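Local coordinates for 3-keto-5-aminohexanoate cleavage enzyme (Burkholderia xenovorans LB400, PDB 3E49), which probably catalyses the zinc-dependent cleavage of 3-keto-5-aminohexanoate, as a TIM-barrel member of the beta-keto acid cleavage enzyme family, at residues Ala110-Gly115 against Thr167-Glu172; His178-Ala183 against Asp222-Ala227; Pro194-Thr199 against Asp228-Ile233. All coordinates share one frame; numbering follows the deposited sequence.

Interaction 1. Residues Ala110-Gly115 against Thr167-Glu172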
loop_
_atom_site.group_PDB
_atom_site.type_symbol
_atom_site.label_atom_id
_atom_site.label_comp_id
_atom_site.label_asym_id
_atom_site.label_seq_id
_atom_site.Cartn_x
_atom_site.Cartn_y
_atom_site.Cartn_z
ATOM N N ALA A 110 -13.492 -8.395 -27.313
ATOM C CA ALA A 110 -14.439 -7.305 -27.202
ATOM C C ALA A 110 -14.173 -6.632 -25.855
ATOM O O ALA A 110 -13.773 -7.314 -24.897
ATOM C CB ALA A 110 -15.873 -7.809 -27.264
ATOM N N SER A 111 -14.380 -5.324 -25.760
ATOM C CA SER A 111 -14.169 -4.655 -24.482
ATOM C C SER A 111 -15.399 -4.905 -23.640
ATOM O O SER A 111 -16.483 -5.103 -24.187
ATOM C CB SER A 111 -13.930 -3.163 -24.698
ATOM O OG SER A 111 -15.122 -2.522 -25.126
ATOM N N LEU A 112 -15.256 -4.906 -22.315
ATOM C CA LEU A 112 -16.381 -5.134 -21.407
ATOM C C LEU A 112 -16.135 -4.266 -20.168
ATOM O O LEU A 112 -15.189 -4.517 -19.401
ATOM C CB LEU A 112 -16.509 -6.626 -21.036
ATOM C CG LEU A 112 -17.591 -7.140 -20.061
ATOM C CD1 LEU A 112 -18.931 -6.528 -20.260
ATOM C CD2 LEU A 112 -17.731 -8.655 -20.149
ATOM N N ASN A 113 -16.928 -3.218 -20.026
ATOM C CA ASN A 113 -16.841 -2.325 -18.885
ATOM C C ASN A 113 -17.406 -3.074 -17.677
ATOM O O ASN A 113 -18.452 -3.688 -17.780
ATOM C CB ASN A 113 -17.584 -1.034 -19.192
ATOM C CG ASN A 113 -17.500 -0.011 -18.065
ATOM O OD1 ASN A 113 -17.805 -0.300 -16.932
ATOM N ND2 ASN A 113 -17.154 1.207 -18.414
HETATM N N MSE A 114 -16.738 -3.014 -16.520
HETATM C CA MSE A 114 -17.140 -3.897 -15.430
HETATM C C MSE A 114 -18.020 -3.382 -14.332
HETATM O O MSE A 114 -18.096 -3.996 -13.266
HETATM C CB MSE A 114 -15.891 -4.608 -14.858
HETATM C CG MSE A 114 -15.355 -5.699 -15.781
HETATM SE SE MSE A 114 -16.629 -7.130 -16.089
HETATM C CE MSE A 114 -17.049 -7.643 -14.447
ATOM N N GLY A 115 -18.734 -2.297 -14.565
ATOM C CA GLY A 115 -19.620 -1.786 -13.542
ATOM C C GLY A 115 -20.220 -0.472 -13.989
ATOM O O GLY A 115 -19.569 0.267 -14.724
ATOM N N THR A 167 -15.628 -15.190 -28.432
ATOM C CA THR A 167 -15.075 -13.865 -28.180
ATOM C C THR A 167 -14.614 -13.801 -26.741
ATOM O O THR A 167 -15.320 -14.265 -25.853
ATOM C CB THR A 167 -16.129 -12.777 -28.420
ATOM O OG1 THR A 167 -16.492 -12.756 -29.812
ATOM C CG2 THR A 167 -15.593 -11.381 -27.968
ATOM N N ARG A 168 -13.404 -13.280 -26.526
ATOM C CA ARG A 168 -12.860 -13.125 -25.190
ATOM C C ARG A 168 -12.811 -11.645 -24.896
ATOM O O ARG A 168 -12.969 -10.820 -25.783
ATOM C CB ARG A 168 -11.534 -13.838 -25.022
ATOM C CG ARG A 168 -11.746 -15.374 -25.115
ATOM C CD ARG A 168 -10.489 -16.196 -25.019
ATOM N NE ARG A 168 -9.851 -15.965 -23.749
ATOM C CZ ARG A 168 -10.218 -16.503 -22.596
ATOM N NH1 ARG A 168 -11.224 -17.358 -22.508
ATOM N NH2 ARG A 168 -9.552 -16.167 -21.507
ATOM N N PHE A 169 -12.627 -11.304 -23.647
ATOM C CA PHE A 169 -12.802 -9.899 -23.276
ATOM C C PHE A 169 -11.626 -9.159 -22.734
ATOM O O PHE A 169 -10.779 -9.724 -22.052
ATOM C CB PHE A 169 -13.912 -9.808 -22.246
ATOM C CG PHE A 169 -15.206 -10.417 -22.709
ATOM C CD1 PHE A 169 -16.069 -9.706 -23.521
ATOM C CD2 PHE A 169 -15.538 -11.725 -22.355
ATOM C CE1 PHE A 169 -17.260 -10.284 -23.958
ATOM C CE2 PHE A 169 -16.725 -12.304 -22.801
ATOM C CZ PHE A 169 -17.581 -11.587 -23.592
ATOM N N GLU A 170 -11.615 -7.871 -23.067
ATOM C CA GLU A 170 -10.722 -6.899 -22.474
ATOM C C GLU A 170 -11.626 -6.324 -21.381
ATOM O O GLU A 170 -12.535 -5.545 -21.681
ATOM C CB GLU A 170 -10.295 -5.809 -23.488
ATOM C CG GLU A 170 -9.438 -4.676 -22.899
ATOM C CD GLU A 170 -9.312 -3.456 -23.797
ATOM O OE1 GLU A 170 -10.110 -3.304 -24.739
ATOM O OE2 GLU A 170 -8.434 -2.594 -23.533
ATOM N N PHE A 171 -11.417 -6.759 -20.128
ATOM C CA PHE A 171 -12.205 -6.299 -19.003
ATOM C C PHE A 171 -11.679 -4.928 -18.579
ATOM O O PHE A 171 -10.554 -4.804 -18.093
ATOM C CB PHE A 171 -12.150 -7.290 -17.833
ATOM C CG PHE A 171 -12.613 -8.702 -18.199
ATOM C CD1 PHE A 171 -13.977 -8.989 -18.210
ATOM C CD2 PHE A 171 -11.699 -9.705 -18.434
ATOM C CE1 PHE A 171 -14.428 -10.262 -18.533
ATOM C CE2 PHE A 171 -12.135 -10.984 -18.806
ATOM C CZ PHE A 171 -13.514 -11.260 -18.815
ATOM N N GLU A 172 -12.499 -3.901 -18.790
ATOM C CA GLU A 172 -12.131 -2.533 -18.500
ATOM C C GLU A 172 -12.566 -2.265 -17.094
ATOM O O GLU A 172 -13.759 -2.191 -16.815
ATOM C CB GLU A 172 -12.803 -1.583 -19.468
ATOM C CG GLU A 172 -12.279 -1.722 -20.853
ATOM C CD GLU A 172 -13.022 -0.833 -21.843
ATOM O OE1 GLU A 172 -14.273 -0.666 -21.688
ATOM O OE2 GLU A 172 -12.336 -0.340 -22.775
HETATM O O HOH W 1 -14.794 0.639 -24.984
#

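Interaction 2. Residues His178-Ala183 against Asp222-Ala227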
loop_
_atom_site.group_PDB
_atom_site.type_symbol
_atom_site.label_atom_id
_atom_site.label_comp_id
_atom_site.label_asym_id
_atom_site.label_seq_id
_atom_site.Cartn_x
_atom_site.Cartn_y
_atom_site.Cartn_z
ATOM N N HIS A 178 -14.629 -2.779 -9.659
ATOM C CA HIS A 178 -14.683 -3.527 -10.946
ATOM C C HIS A 178 -13.935 -4.839 -10.927
ATOM O O HIS A 178 -14.362 -5.821 -11.611
ATOM C CB HIS A 178 -14.210 -2.654 -12.088
ATOM C CG HIS A 178 -15.171 -1.551 -12.444
ATOM N ND1 HIS A 178 -15.054 -0.803 -13.594
ATOM C CD2 HIS A 178 -16.271 -1.086 -11.804
ATOM C CE1 HIS A 178 -16.039 0.068 -13.649
ATOM N NE2 HIS A 178 -16.784 -0.075 -12.572
ATOM N N LEU A 179 -12.805 -4.873 -10.224
ATOM C CA LEU A 179 -12.032 -6.094 -10.052
ATOM C C LEU A 179 -12.813 -7.066 -9.199
ATOM O O LEU A 179 -12.855 -8.249 -9.466
ATOM C CB LEU A 179 -10.673 -5.808 -9.432
ATOM C CG LEU A 179 -9.727 -4.909 -10.226
ATOM C CD1 LEU A 179 -8.491 -4.586 -9.318
ATOM C CD2 LEU A 179 -9.348 -5.555 -11.584
ATOM N N TYR A 180 -13.429 -6.560 -8.144
ATOM C CA TYR A 180 -14.299 -7.392 -7.326
ATOM C C TYR A 180 -15.529 -7.882 -8.104
ATOM O O TYR A 180 -15.970 -9.032 -7.937
ATOM C CB TYR A 180 -14.690 -6.661 -6.078
ATOM C CG TYR A 180 -13.653 -6.717 -4.988
ATOM C CD1 TYR A 180 -13.485 -7.876 -4.215
ATOM C CD2 TYR A 180 -12.900 -5.578 -4.641
ATOM C CE1 TYR A 180 -12.563 -7.919 -3.174
ATOM C CE2 TYR A 180 -11.990 -5.623 -3.595
ATOM C CZ TYR A 180 -11.847 -6.782 -2.849
ATOM O OH TYR A 180 -10.943 -6.794 -1.823
ATOM N N ASN A 181 -16.053 -7.044 -8.991
ATOM C CA ASN A 181 -17.226 -7.458 -9.774
ATOM C C ASN A 181 -16.765 -8.588 -10.711
ATOM O O ASN A 181 -17.463 -9.585 -10.832
ATOM C CB ASN A 181 -17.826 -6.318 -10.583
ATOM C CG ASN A 181 -18.474 -5.273 -9.748
ATOM O OD1 ASN A 181 -18.758 -5.476 -8.590
ATOM N ND2 ASN A 181 -18.784 -4.147 -10.371
ATOM N N LEU A 182 -15.569 -8.477 -11.303
ATOM C CA LEU A 182 -15.055 -9.540 -12.173
ATOM C C LEU A 182 -14.865 -10.806 -11.363
ATOM O O LEU A 182 -15.192 -11.889 -11.849
ATOM C CB LEU A 182 -13.737 -9.151 -12.857
ATOM C CG LEU A 182 -13.022 -10.127 -13.794
ATOM C CD1 LEU A 182 -13.899 -10.587 -14.928
ATOM C CD2 LEU A 182 -11.728 -9.467 -14.309
ATOM N N ALA A 183 -14.331 -10.689 -10.145
ATOM C CA ALA A 183 -14.121 -11.875 -9.270
ATOM C C ALA A 183 -15.448 -12.625 -9.027
ATOM O O ALA A 183 -15.479 -13.837 -8.990
ATOM C CB ALA A 183 -13.462 -11.488 -7.944
ATOM N N ASP A 222 -3.893 -9.110 -8.173
ATOM C CA ASP A 222 -3.011 -10.235 -7.819
ATOM C C ASP A 222 -3.677 -11.156 -6.800
ATOM O O ASP A 222 -3.629 -12.383 -6.902
ATOM C CB ASP A 222 -1.683 -9.766 -7.231
ATOM C CG ASP A 222 -0.727 -9.217 -8.255
ATOM O OD1 ASP A 222 -0.955 -9.404 -9.465
ATOM O OD2 ASP A 222 0.284 -8.583 -7.857
ATOM N N ARG A 223 -4.318 -10.549 -5.809
ATOM C CA ARG A 223 -4.981 -11.319 -4.780
ATOM C C ARG A 223 -6.221 -12.060 -5.268
ATOM O O ARG A 223 -6.452 -13.198 -4.858
ATOM C CB ARG A 223 -5.389 -10.431 -3.627
ATOM C CG ARG A 223 -5.856 -11.252 -2.438
ATOM C CD ARG A 223 -6.168 -10.388 -1.237
ATOM N NE ARG A 223 -7.311 -9.534 -1.476
ATOM C CZ ARG A 223 -7.275 -8.215 -1.687
ATOM N NH1 ARG A 223 -6.141 -7.512 -1.700
ATOM N NH2 ARG A 223 -8.415 -7.595 -1.885
ATOM N N LEU A 224 -7.003 -11.444 -6.149
ATOM C CA LEU A 224 -8.240 -12.041 -6.605
ATOM C C LEU A 224 -8.029 -13.091 -7.677
ATOM O O LEU A 224 -8.731 -14.088 -7.708
ATOM C CB LEU A 224 -9.217 -10.975 -7.127
ATOM C CG LEU A 224 -9.733 -9.961 -6.116
ATOM C CD1 LEU A 224 -10.555 -8.898 -6.805
ATOM C CD2 LEU A 224 -10.542 -10.659 -5.030
ATOM N N PHE A 225 -7.083 -12.847 -8.551
ATOM C CA PHE A 225 -6.883 -13.708 -9.734
ATOM C C PHE A 225 -5.569 -14.459 -9.789
ATOM O O PHE A 225 -5.424 -15.374 -10.609
ATOM C CB PHE A 225 -7.024 -12.863 -11.017
ATOM C CG PHE A 225 -8.258 -12.047 -11.039
ATOM C CD1 PHE A 225 -9.488 -12.655 -10.991
ATOM C CD2 PHE A 225 -8.194 -10.661 -11.058
ATOM C CE1 PHE A 225 -10.646 -11.909 -10.967
ATOM C CE2 PHE A 225 -9.351 -9.915 -11.016
ATOM C CZ PHE A 225 -10.583 -10.552 -10.980
ATOM N N GLY A 226 -4.605 -14.090 -8.951
ATOM C CA GLY A 226 -3.325 -14.791 -8.938
ATOM C C GLY A 226 -2.696 -14.757 -10.319
ATOM O O GLY A 226 -2.662 -13.716 -10.977
ATOM N N ALA A 227 -2.229 -15.906 -10.765
ATOM C CA ALA A 227 -1.580 -16.034 -12.079
ATOM C C ALA A 227 -2.563 -16.139 -13.248
ATOM O O ALA A 227 -2.134 -16.292 -14.407
ATOM C CB ALA A 227 -0.715 -17.256 -12.073
#

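Interaction 3. Residues Pro194-Thr199 against Asp228-Ile233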
loop_
_atom_site.group_PDB
_atom_site.type_symbol
_atom_site.label_atom_id
_atom_site.label_comp_id
_atom_site.label_asym_id
_atom_site.label_seq_id
_atom_site.Cartn_x
_atom_site.Cartn_y
_atom_site.Cartn_z
ATOM N N PRO A 194 -7.103 -17.087 -19.347
ATOM C CA PRO A 194 -6.623 -15.902 -18.623
ATOM C C PRO A 194 -7.522 -14.685 -18.812
ATOM O O PRO A 194 -8.055 -14.465 -19.879
ATOM C CB PRO A 194 -5.238 -15.637 -19.219
ATOM C CG PRO A 194 -5.245 -16.316 -20.565
ATOM C CD PRO A 194 -6.358 -17.334 -20.586
ATOM N N PHE A 195 -7.660 -13.878 -17.781
ATOM C CA PHE A 195 -8.512 -12.699 -17.864
ATOM C C PHE A 195 -7.655 -11.510 -18.267
ATOM O O PHE A 195 -6.637 -11.216 -17.619
ATOM C CB PHE A 195 -9.216 -12.440 -16.500
ATOM C CG PHE A 195 -9.837 -13.670 -15.903
ATOM C CD1 PHE A 195 -10.975 -14.212 -16.450
ATOM C CD2 PHE A 195 -9.252 -14.322 -14.834
ATOM C CE1 PHE A 195 -11.516 -15.355 -15.932
ATOM C CE2 PHE A 195 -9.787 -15.461 -14.323
ATOM C CZ PHE A 195 -10.930 -15.973 -14.862
ATOM N N PHE A 196 -8.043 -10.844 -19.350
ATOM C CA PHE A 196 -7.343 -9.643 -19.824
ATOM C C PHE A 196 -7.936 -8.444 -19.074
ATOM O O PHE A 196 -9.056 -7.991 -19.336
ATOM C CB PHE A 196 -7.484 -9.540 -21.333
ATOM C CG PHE A 196 -6.663 -8.459 -21.979
ATOM C CD1 PHE A 196 -5.392 -8.122 -21.514
ATOM C CD2 PHE A 196 -7.131 -7.838 -23.141
ATOM C CE1 PHE A 196 -4.633 -7.144 -22.158
ATOM C CE2 PHE A 196 -6.381 -6.859 -23.783
ATOM C CZ PHE A 196 -5.119 -6.524 -23.288
ATOM N N VAL A 197 -7.199 -8.012 -18.065
ATOM C CA VAL A 197 -7.674 -6.949 -17.158
ATOM C C VAL A 197 -6.998 -5.641 -17.534
ATOM O O VAL A 197 -5.768 -5.498 -17.443
ATOM C CB VAL A 197 -7.457 -7.359 -15.696
ATOM C CG1 VAL A 197 -7.884 -6.226 -14.789
ATOM C CG2 VAL A 197 -8.216 -8.684 -15.326
ATOM N N GLN A 198 -7.809 -4.704 -18.025
ATOM C CA GLN A 198 -7.345 -3.416 -18.464
ATOM C C GLN A 198 -7.757 -2.443 -17.351
ATOM O O GLN A 198 -8.937 -2.094 -17.180
ATOM C CB GLN A 198 -7.962 -3.003 -19.807
ATOM C CG GLN A 198 -7.464 -1.681 -20.368
ATOM C CD GLN A 198 -6.072 -1.838 -20.983
ATOM O OE1 GLN A 198 -5.090 -1.319 -20.475
ATOM N NE2 GLN A 198 -5.977 -2.649 -22.055
ATOM N N THR A 199 -6.785 -2.039 -16.580
ATOM C CA THR A 199 -7.048 -1.090 -15.458
ATOM C C THR A 199 -6.931 0.299 -16.014
ATOM O O THR A 199 -5.890 0.660 -16.586
ATOM C CB THR A 199 -6.109 -1.306 -14.256
ATOM O OG1 THR A 199 -4.751 -1.194 -14.666
ATOM C CG2 THR A 199 -6.377 -2.667 -13.555
ATOM N N ASP A 228 -3.862 -16.083 -12.968
ATOM C CA ASP A 228 -4.885 -16.243 -14.010
ATOM C C ASP A 228 -5.300 -14.988 -14.757
ATOM O O ASP A 228 -6.288 -15.014 -15.450
ATOM C CB ASP A 228 -6.142 -16.857 -13.406
ATOM C CG ASP A 228 -5.971 -18.317 -13.063
ATOM O OD1 ASP A 228 -4.894 -18.860 -13.359
ATOM O OD2 ASP A 228 -6.922 -18.912 -12.511
ATOM N N TYR A 229 -4.597 -13.886 -14.584
ATOM C CA TYR A 229 -4.962 -12.683 -15.302
ATOM C C TYR A 229 -3.750 -12.092 -15.985
ATOM O O TYR A 229 -2.607 -12.372 -15.590
ATOM C CB TYR A 229 -5.645 -11.673 -14.375
ATOM C CG TYR A 229 -4.741 -10.773 -13.567
ATOM C CD1 TYR A 229 -4.045 -11.256 -12.468
ATOM C CD2 TYR A 229 -4.623 -9.423 -13.880
ATOM C CE1 TYR A 229 -3.220 -10.425 -11.727
ATOM C CE2 TYR A 229 -3.825 -8.590 -13.145
ATOM C CZ TYR A 229 -3.122 -9.097 -12.066
ATOM O OH TYR A 229 -2.333 -8.255 -11.341
ATOM N N VAL A 230 -4.010 -11.361 -17.070
ATOM C CA VAL A 230 -3.009 -10.634 -17.835
ATOM C C VAL A 230 -3.358 -9.154 -17.648
ATOM O O VAL A 230 -4.467 -8.712 -17.950
ATOM C CB VAL A 230 -3.051 -11.024 -19.281
ATOM C CG1 VAL A 230 -2.017 -10.223 -20.100
ATOM C CG2 VAL A 230 -2.783 -12.539 -19.376
ATOM N N TRP A 231 -2.396 -8.394 -17.172
ATOM C CA TRP A 231 -2.635 -7.010 -16.796
ATOM C C TRP A 231 -2.227 -5.999 -17.841
ATOM O O TRP A 231 -1.120 -6.066 -18.381
ATOM C CB TRP A 231 -1.854 -6.777 -15.524
ATOM C CG TRP A 231 -2.042 -5.420 -14.920
ATOM C CD1 TRP A 231 -3.169 -4.655 -14.970
ATOM C CD2 TRP A 231 -1.118 -4.739 -14.070
ATOM N NE1 TRP A 231 -2.976 -3.503 -14.224
ATOM C CE2 TRP A 231 -1.724 -3.537 -13.673
ATOM C CE3 TRP A 231 0.175 -5.024 -13.616
ATOM C CZ2 TRP A 231 -1.074 -2.613 -12.840
ATOM C CZ3 TRP A 231 0.828 -4.078 -12.810
ATOM C CH2 TRP A 231 0.193 -2.906 -12.436
ATOM N N SER A 232 -3.118 -5.028 -18.108
ATOM C CA SER A 232 -2.765 -3.948 -19.006
ATOM C C SER A 232 -3.167 -2.662 -18.323
ATOM O O SER A 232 -4.125 -2.600 -17.592
ATOM C CB SER A 232 -3.450 -4.050 -20.354
ATOM O OG SER A 232 -2.941 -3.102 -21.260
ATOM N N ILE A 233 -2.402 -1.652 -18.625
ATOM C CA ILE A 233 -2.592 -0.331 -18.047
ATOM C C ILE A 233 -3.077 0.661 -19.087
ATOM O O ILE A 233 -2.488 0.764 -20.182
ATOM C CB ILE A 233 -1.254 0.150 -17.487
ATOM C CG1 ILE A 233 -0.862 -0.629 -16.198
ATOM C CG2 ILE A 233 -1.389 1.622 -17.105
ATOM C CD1 ILE A 233 -0.255 -1.995 -16.392
#

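Interaction 1. Residues Ala110-Gly115 against Thr167-Glu172
The carbonyl oxygen of Ala110 receives two groups from the neighbouring strand. One is the N-H of Glu170, with Glu170 N 2.9 Å from Ala110 O; the other is the CA-H of Phe169, whose CA lies 3.2 Å from Ala110 O. The two strands, 109-113 and 168-173, are neighbours in the wall of the TIM barrel and run parallel, with 38° between the short segments. Leu112 shows the parallel register directly: its N donates to Glu170 O, while its O accepts from Glu172 N at 2.8 Å. Side chains alternate between the two faces. Ala110, Leu112, Phe169 and Phe171 point to the helix-covered outside, where helix 152-163 packs over Leu112 and Phe169. Leu112 sends CG anti to its backbone N (chi1 178°), and CD2 then sits over a face of the Phe169 ring, 4.0 Å from the ring centroid and 16° off the normal. Selenomethionine Met114, its chain bent at chi2 and chi3, runs alongside Phe171 and brings SE to 3.9 Å from Phe171 CD1, a Met-aromatic contact made obliquely. The opposite face carries Ser111, Asn113, Glu170 and Glu172 and looks toward the metal site of His50, His52 and Glu259. The nearest side-chain atom of Glu172 is about 4 Å from the zinc ion, and its extended chain brings OE2 to 3.8 Å from Ser111 CB. Glu170 acts in the second shell: OE1 is hydrogen-bonded to His50 ND1 and Asn84 ND2, and OE2 forms a salt bridge with Arg255. At the end of the strand, Asn113 OD1 closes an Asx turn by accepting Gly115 N at 3.2 Å, the donor lying in the plane of the side-chain carbonyl.

Interaction 2. Residues His178-Ala183 against Asp222-Ala227
Two helices of the outer layer of the TIM barrel meet where Leu224 and Phe225, at the end of helix 211-225, pack on Leu179, Tyr180, Leu182 and Ala183 of helix 176-187. Toward Tyr180, Leu224 supplies the interface with both methyls. Its CD1 rests over one face of the Tyr180 ring, 4.2 Å from the ring centroid and 17° off the normal, a CH-pi contact in which the two side chains cross at about a right angle. The same methyl comes within 3.6 Å of Leu179 O and also touches Ala183 CB, whereas CD2 turns to Tyr180 CE1. Phe225 enters on the Leu182 side, ring tip first. With CG anti to its own carbonyl carbon (chi1 -50°), it carries CZ to 3.7 Å from Leu182 CD2, and CZ is also 3.6 Å from Leu179 O. Ala183 N stands at the edge of this ring, near its plane. Leu179 O already accepts the helical N-H of Ala183 at 2.9 Å, so the carbon atoms of Leu224 and Phe225 close around a carbonyl oxygen that has a hydrogen-bond partner in its own helix. Within the second segment, Leu224 CB lies over the centre of the Phe225 ring. Gly226, with positive phi, is the first residue to leave helical torsions, though its N still bonds to Asp222 O. On the barrel side, Leu179 and Leu182 go on to touch Val197. At the subunit boundary the phenol hydroxyl of Tyr180 is hydrogen-bonded to Asp213 of a second subunit, with Arg223 NH2 2.7 Å from Tyr180 OH. The guanidinium of Arg223 and the carboxylate of that Asp213 probably polarise the hydroxyl, in contrast to the aliphatic and aromatic carbon packed against the barrel.

Interaction 3. Residues Pro194-Thr199 against Asp228-Ile233
Trp231 NE1 donates to Thr199 OG1 at 2.9 Å, with the hydroxyl close to the indole plane and 156° at the hydrogen. The two belong to parallel strands 195-201 and 229-235 of the TIM barrel, joined through helix 211-225 as a beta-alpha-beta unit. Thr199 places OG1 between its backbone N and carbonyl carbon (chi1 57°), beside the indole; from there OG1 also gives a weak bond to Ser232 O. The indole is fixed further by its own strand, since Ile233 CD1 lies 3.4 Å above the ring plane, over its centre. Leu214 and Arg218 of the intervening helix touch Trp231, which with Tyr229 helps line the pocket that holds 2-ethoxyethanol, probably from the crystallisation liquor. On the same side of the sheet Val197 CG2 meets Tyr229 CD2 at 3.9 Å, and the phenol end of Tyr229 is hydrogen-bonded to Asp222. The other side carries Phe196, Val230 and Ser232, with Phe196 CE1 3.8 Å from Ser232 CB; Pro194, just before the strand, packs CB on Val230 CG2. Five main-chain bonds set this register, among them Val230 N to Phe195 O at 2.7 Å, almost straight at 170°.

In the fold
From the N terminus, interaction 1 comes first: strand 109-113 pairs with 168-173 and closes a loop of 51 residues before either of the others opens. Helix 176-187 follows at once and begins interaction 2; strand 195-201 then opens interaction 3. Helix 211-225 completes interaction 2 and strand 229-235 completes interaction 3, so these two cross along the chain. The sheet continues between interactions 1 and 3, because Phe171 bonds through its backbone N and O to Phe196 and Gln198. Interaction 2 covers this wall from outside, Leu182 packing on Phe171 and Asn181 ND2 probably bonding to Met114 O. Together they tie four successive barrel strands to two of their covering helices.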